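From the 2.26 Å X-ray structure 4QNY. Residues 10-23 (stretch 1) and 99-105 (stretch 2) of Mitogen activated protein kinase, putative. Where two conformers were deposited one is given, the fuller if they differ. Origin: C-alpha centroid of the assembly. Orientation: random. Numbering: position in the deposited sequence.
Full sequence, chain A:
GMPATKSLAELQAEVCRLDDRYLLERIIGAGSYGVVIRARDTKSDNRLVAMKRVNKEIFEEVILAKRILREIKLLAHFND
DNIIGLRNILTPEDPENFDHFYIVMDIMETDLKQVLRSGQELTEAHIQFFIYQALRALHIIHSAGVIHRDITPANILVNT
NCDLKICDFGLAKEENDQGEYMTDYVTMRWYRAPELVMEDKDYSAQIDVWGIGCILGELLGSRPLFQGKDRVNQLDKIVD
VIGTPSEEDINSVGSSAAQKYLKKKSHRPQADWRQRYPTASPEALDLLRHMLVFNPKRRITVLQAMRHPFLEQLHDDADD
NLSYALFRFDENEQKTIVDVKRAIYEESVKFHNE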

# COMPACT_ATOMS: atom_id res chain seq x y z
N GLU A 10 18.10 -17.82 -15.47
CA GLU A 10 17.12 -18.84 -15.13
C GLU A 10 15.72 -18.27 -15.22
O GLU A 10 14.78 -18.95 -15.65
CB GLU A 10 17.38 -19.40 -13.73
CG GLU A 10 16.53 -20.61 -13.39
CD GLU A 10 16.80 -21.14 -11.99
OE1 GLU A 10 17.90 -20.90 -11.46
OE2 GLU A 10 15.89 -21.79 -11.43
N LEU A 11 15.57 -17.01 -14.82
CA LEU A 11 14.29 -16.33 -14.91
C LEU A 11 13.92 -16.05 -16.36
O LEU A 11 12.76 -16.16 -16.75
CB LEU A 11 14.32 -15.03 -14.11
CG LEU A 11 14.51 -15.15 -12.59
CD1 LEU A 11 14.86 -13.80 -11.99
CD2 LEU A 11 13.26 -15.72 -11.94
N GLN A 12 14.93 -15.70 -17.16
CA GLN A 12 14.73 -15.42 -18.58
C GLN A 12 14.23 -16.65 -19.34
O GLN A 12 13.31 -16.56 -20.14
CB GLN A 12 16.03 -14.91 -19.21
CG GLN A 12 15.93 -14.62 -20.70
CD GLN A 12 15.12 -13.37 -21.00
OE1 GLN A 12 15.64 -12.25 -20.95
NE2 GLN A 12 13.85 -13.56 -21.33
N ALA A 13 14.86 -17.79 -19.08
CA ALA A 13 14.47 -19.04 -19.70
C ALA A 13 13.05 -19.42 -19.30
O ALA A 13 12.28 -19.95 -20.10
CB ALA A 13 15.44 -20.15 -19.33
N GLU A 14 12.71 -19.14 -18.05
CA GLU A 14 11.38 -19.43 -17.52
C GLU A 14 10.32 -18.57 -18.20
O GLU A 14 9.25 -19.06 -18.56
CB GLU A 14 11.35 -19.21 -16.01
CG GLU A 14 10.16 -19.84 -15.30
CD GLU A 14 10.16 -19.55 -13.81
OE1 GLU A 14 10.17 -18.36 -13.43
OE2 GLU A 14 10.15 -20.52 -13.02
N VAL A 15 10.63 -17.29 -18.38
CA VAL A 15 9.70 -16.35 -19.01
C VAL A 15 9.51 -16.68 -20.49
O VAL A 15 8.40 -16.60 -21.02
CB VAL A 15 10.19 -14.89 -18.86
CG1 VAL A 15 9.43 -13.95 -19.78
CG2 VAL A 15 10.07 -14.45 -17.41
N CYS A 16 10.59 -17.07 -21.16
CA CYS A 16 10.54 -17.42 -22.58
C CYS A 16 9.61 -18.60 -22.84
O CYS A 16 9.00 -18.69 -23.91
CB CYS A 16 11.94 -17.73 -23.10
SG CYS A 16 13.01 -16.28 -23.30
N ARG A 17 9.49 -19.50 -21.87
CA ARG A 17 8.59 -20.64 -21.99
C ARG A 17 7.14 -20.22 -21.80
O ARG A 17 6.22 -20.99 -22.05
CB ARG A 17 8.97 -21.74 -20.99
CG ARG A 17 10.26 -22.47 -21.33
CD ARG A 17 10.45 -23.71 -20.47
NE ARG A 17 10.82 -23.38 -19.10
CZ ARG A 17 12.07 -23.26 -18.67
NH1 ARG A 17 13.08 -23.44 -19.50
NH2 ARG A 17 12.31 -22.96 -17.40
N LEU A 18 6.95 -18.99 -21.34
CA LEU A 18 5.61 -18.42 -21.20
C LEU A 18 5.32 -17.49 -22.37
O LEU A 18 4.32 -17.65 -23.07
CB LEU A 18 5.48 -17.66 -19.88
CG LEU A 18 5.69 -18.48 -18.61
CD1 LEU A 18 5.66 -17.58 -17.39
CD2 LEU A 18 4.64 -19.57 -18.49
N ASP A 19 6.20 -16.51 -22.57
CA ASP A 19 6.07 -15.57 -23.67
C ASP A 19 7.44 -15.03 -24.06
O ASP A 19 8.18 -14.51 -23.23
CB ASP A 19 5.13 -14.41 -23.29
CG ASP A 19 4.55 -13.70 -24.50
OD1 ASP A 19 5.25 -13.61 -25.53
OD2 ASP A 19 3.39 -13.24 -24.41
N ASP A 20 7.78 -15.17 -25.34
CA ASP A 20 9.10 -14.80 -25.84
C ASP A 20 9.28 -13.28 -25.92
O ASP A 20 10.38 -12.80 -26.20
CB ASP A 20 9.34 -15.43 -27.22
CG ASP A 20 10.72 -16.02 -27.36
OD1 ASP A 20 11.31 -16.41 -26.33
OD2 ASP A 20 11.22 -16.11 -28.50
N ARG A 21 8.20 -12.55 -25.67
CA ARG A 21 8.19 -11.09 -25.78
C ARG A 21 9.21 -10.40 -24.88
O ARG A 21 9.92 -9.49 -25.32
CB ARG A 21 6.79 -10.55 -25.44
CG ARG A 21 5.81 -10.62 -26.59
CD ARG A 21 4.38 -10.34 -26.14
NE ARG A 21 4.20 -8.99 -25.62
CZ ARG A 21 3.04 -8.34 -25.62
NH1 ARG A 21 1.96 -8.91 -26.13
NH2 ARG A 21 2.96 -7.11 -25.12
N TYR A 22 9.29 -10.84 -23.63
CA TYR A 22 9.97 -10.06 -22.59
C TYR A 22 11.45 -10.39 -22.42
O TYR A 22 11.83 -11.55 -22.20
CB TYR A 22 9.24 -10.25 -21.26
CG TYR A 22 7.77 -9.91 -21.36
CD1 TYR A 22 7.34 -8.58 -21.35
CD2 TYR A 22 6.81 -10.90 -21.47
CE1 TYR A 22 6.00 -8.26 -21.45
CE2 TYR A 22 5.46 -10.59 -21.57
CZ TYR A 22 5.07 -9.27 -21.56
OH TYR A 22 3.73 -8.95 -21.65
N LEU A 23 12.28 -9.36 -22.53
CA LEU A 23 13.72 -9.46 -22.29
C LEU A 23 14.03 -8.90 -20.91
O LEU A 23 13.77 -7.73 -20.63
CB LEU A 23 14.51 -8.72 -23.38
CG LEU A 23 16.04 -8.73 -23.46
CD1 LEU A 23 16.48 -8.12 -24.79
CD2 LEU A 23 16.74 -7.98 -22.32
N ASP A 99 3.24 -23.97 -11.11
CA ASP A 99 3.70 -23.76 -9.75
C ASP A 99 4.25 -22.35 -9.61
O ASP A 99 4.89 -22.02 -8.61
CB ASP A 99 4.76 -24.80 -9.37
CG ASP A 99 6.00 -24.71 -10.23
OD1 ASP A 99 7.05 -25.26 -9.82
OD2 ASP A 99 5.94 -24.09 -11.32
N HIS A 100 3.99 -21.53 -10.62
CA HIS A 100 4.45 -20.15 -10.66
C HIS A 100 3.77 -19.41 -11.80
O HIS A 100 3.24 -20.03 -12.73
CB HIS A 100 5.97 -20.09 -10.85
CG HIS A 100 6.41 -20.35 -12.25
ND1 HIS A 100 6.49 -21.63 -12.78
CD2 HIS A 100 6.77 -19.51 -13.25
CE1 HIS A 100 6.89 -21.56 -14.03
NE2 HIS A 100 7.07 -20.28 -14.34
N PHE A 101 3.78 -18.08 -11.75
CA PHE A 101 3.29 -17.26 -12.86
C PHE A 101 3.75 -15.82 -12.70
O PHE A 101 4.20 -15.41 -11.63
CB PHE A 101 1.76 -17.34 -12.97
CG PHE A 101 1.03 -16.49 -11.96
CD1 PHE A 101 0.81 -16.95 -10.68
CD2 PHE A 101 0.54 -15.25 -12.32
CE1 PHE A 101 0.13 -16.18 -9.76
CE2 PHE A 101 -0.14 -14.47 -11.41
CZ PHE A 101 -0.35 -14.94 -10.12
N TYR A 102 3.65 -15.05 -13.78
CA TYR A 102 4.17 -13.68 -13.81
C TYR A 102 3.08 -12.62 -13.96
O TYR A 102 2.14 -12.78 -14.74
CB TYR A 102 5.18 -13.52 -14.94
CG TYR A 102 6.54 -14.10 -14.63
CD1 TYR A 102 7.55 -13.30 -14.11
CD2 TYR A 102 6.82 -15.44 -14.86
CE1 TYR A 102 8.80 -13.82 -13.82
CE2 TYR A 102 8.06 -15.97 -14.57
CZ TYR A 102 9.05 -15.16 -14.05
OH TYR A 102 10.29 -15.68 -13.77
N ILE A 103 3.22 -11.55 -13.19
CA ILE A 103 2.35 -10.38 -13.32
C ILE A 103 3.10 -9.27 -14.03
O ILE A 103 4.15 -8.82 -13.57
CB ILE A 103 1.87 -9.88 -11.94
CG1 ILE A 103 1.12 -10.99 -11.20
CG2 ILE A 103 1.00 -8.65 -12.10
CD1 ILE A 103 0.84 -10.67 -9.75
N VAL A 104 2.56 -8.82 -15.16
CA VAL A 104 3.22 -7.80 -15.97
C VAL A 104 2.54 -6.44 -15.82
O VAL A 104 1.37 -6.28 -16.17
CB VAL A 104 3.24 -8.20 -17.46
CG1 VAL A 104 3.86 -7.09 -18.29
CG2 VAL A 104 3.99 -9.50 -17.65
N MET A 105 3.28 -5.48 -15.29
CA MET A 105 2.75 -4.14 -15.03
C MET A 105 3.57 -3.06 -15.71
O MET A 105 4.69 -3.30 -16.17
CB MET A 105 2.71 -3.88 -13.53
CG MET A 105 2.08 -4.99 -12.71
SD MET A 105 2.59 -4.91 -10.98
CE MET A 105 4.34 -5.24 -11.14
O HOH W 1 7.53 -20.95 -17.19

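A single tyrosine is the centre of this contact, and it does so by being polar at its tip and greasy along its length. Tyr 102 gives up 101 Å² to the other stretch, about twice as much as any other residue here, although the whole interface buries just 369 Å² summed over both sides. Its hydroxyl OH donates a hydrogen bond to OE1 of Glu 14, with 2.7 Å between the two oxygens, while its ring is packed by aliphatic side chains. The general principle is that a buried phenol can anchor a helix to a sheet, provided that the helix offers an acceptor where the ring ends and hydrocarbon where the ring lies.

The backbones frame this arrangement. The helix that includes residues 10-16 crosses the strand 101-105 almost at a right angle, 88° between their directions, with the axes 10.1 Å apart at closest approach. No backbone hydrogen bond joins the two stretches, so side chains must span the gap. Tyr 102, with chi1 in the m well, points toward the helix and is long enough to do so. Glu 14 reaches back with chi1 and chi2 both t, an extended chain that brings its carboxylate to the edge of the tyrosine ring, near the ring plane, where the phenolic oxygen lies.

Around the ring the packing is apolar. Val 15 CG2 sits over one face, 3.8 Å from the centroid of the Tyr 102 ring and 21° off its normal, a CH-pi contact that a compact branched side chain makes well. Leu 18, one turn on from Glu 14, approaches obliquely, its CD1 3.5 Å from CD2 of Tyr 102. The turn that places it is held by its own backbone, as Leu 18 N donates to Val 15 O at 2.8 Å. Leu 11 adds a smaller contact near the hydroxyl, CD2 lying 3.5 Å from Tyr 102 OH.

His 100 extends the contact toward the more open side. Its ND1 donates to OD2 of Asp 99 at 2.9 Å, a nearly straight bond that helps fix the imidazole. The carboxylate of Glu 14 lies over one face of this ring, with CD 3.2 Å from NE2, and Glu 14 OE2 is 3.4 Å from His 100 NE2, but the angle is too poor for a hydrogen bond. His 100 NE2 instead pairs with O of water W 1 at 3.0 Å, and that water oxygen donates to Glu 14 O at 2.9 Å, linking the imidazole to the helix backbone.

At the far end, Tyr 22 and Val 104 point toward each other, and Val 104 CG1 lies 4.0 Å from Tyr 22 CE1. Here too a tyrosine supplies length across a wide backbone separation: the CA atoms of Tyr 22 and Val 104 are 9.7 Å apart. Alternation along the strand completes the pattern, since Tyr 102 and Val 104 point toward the first stretch while Phe 101 points away.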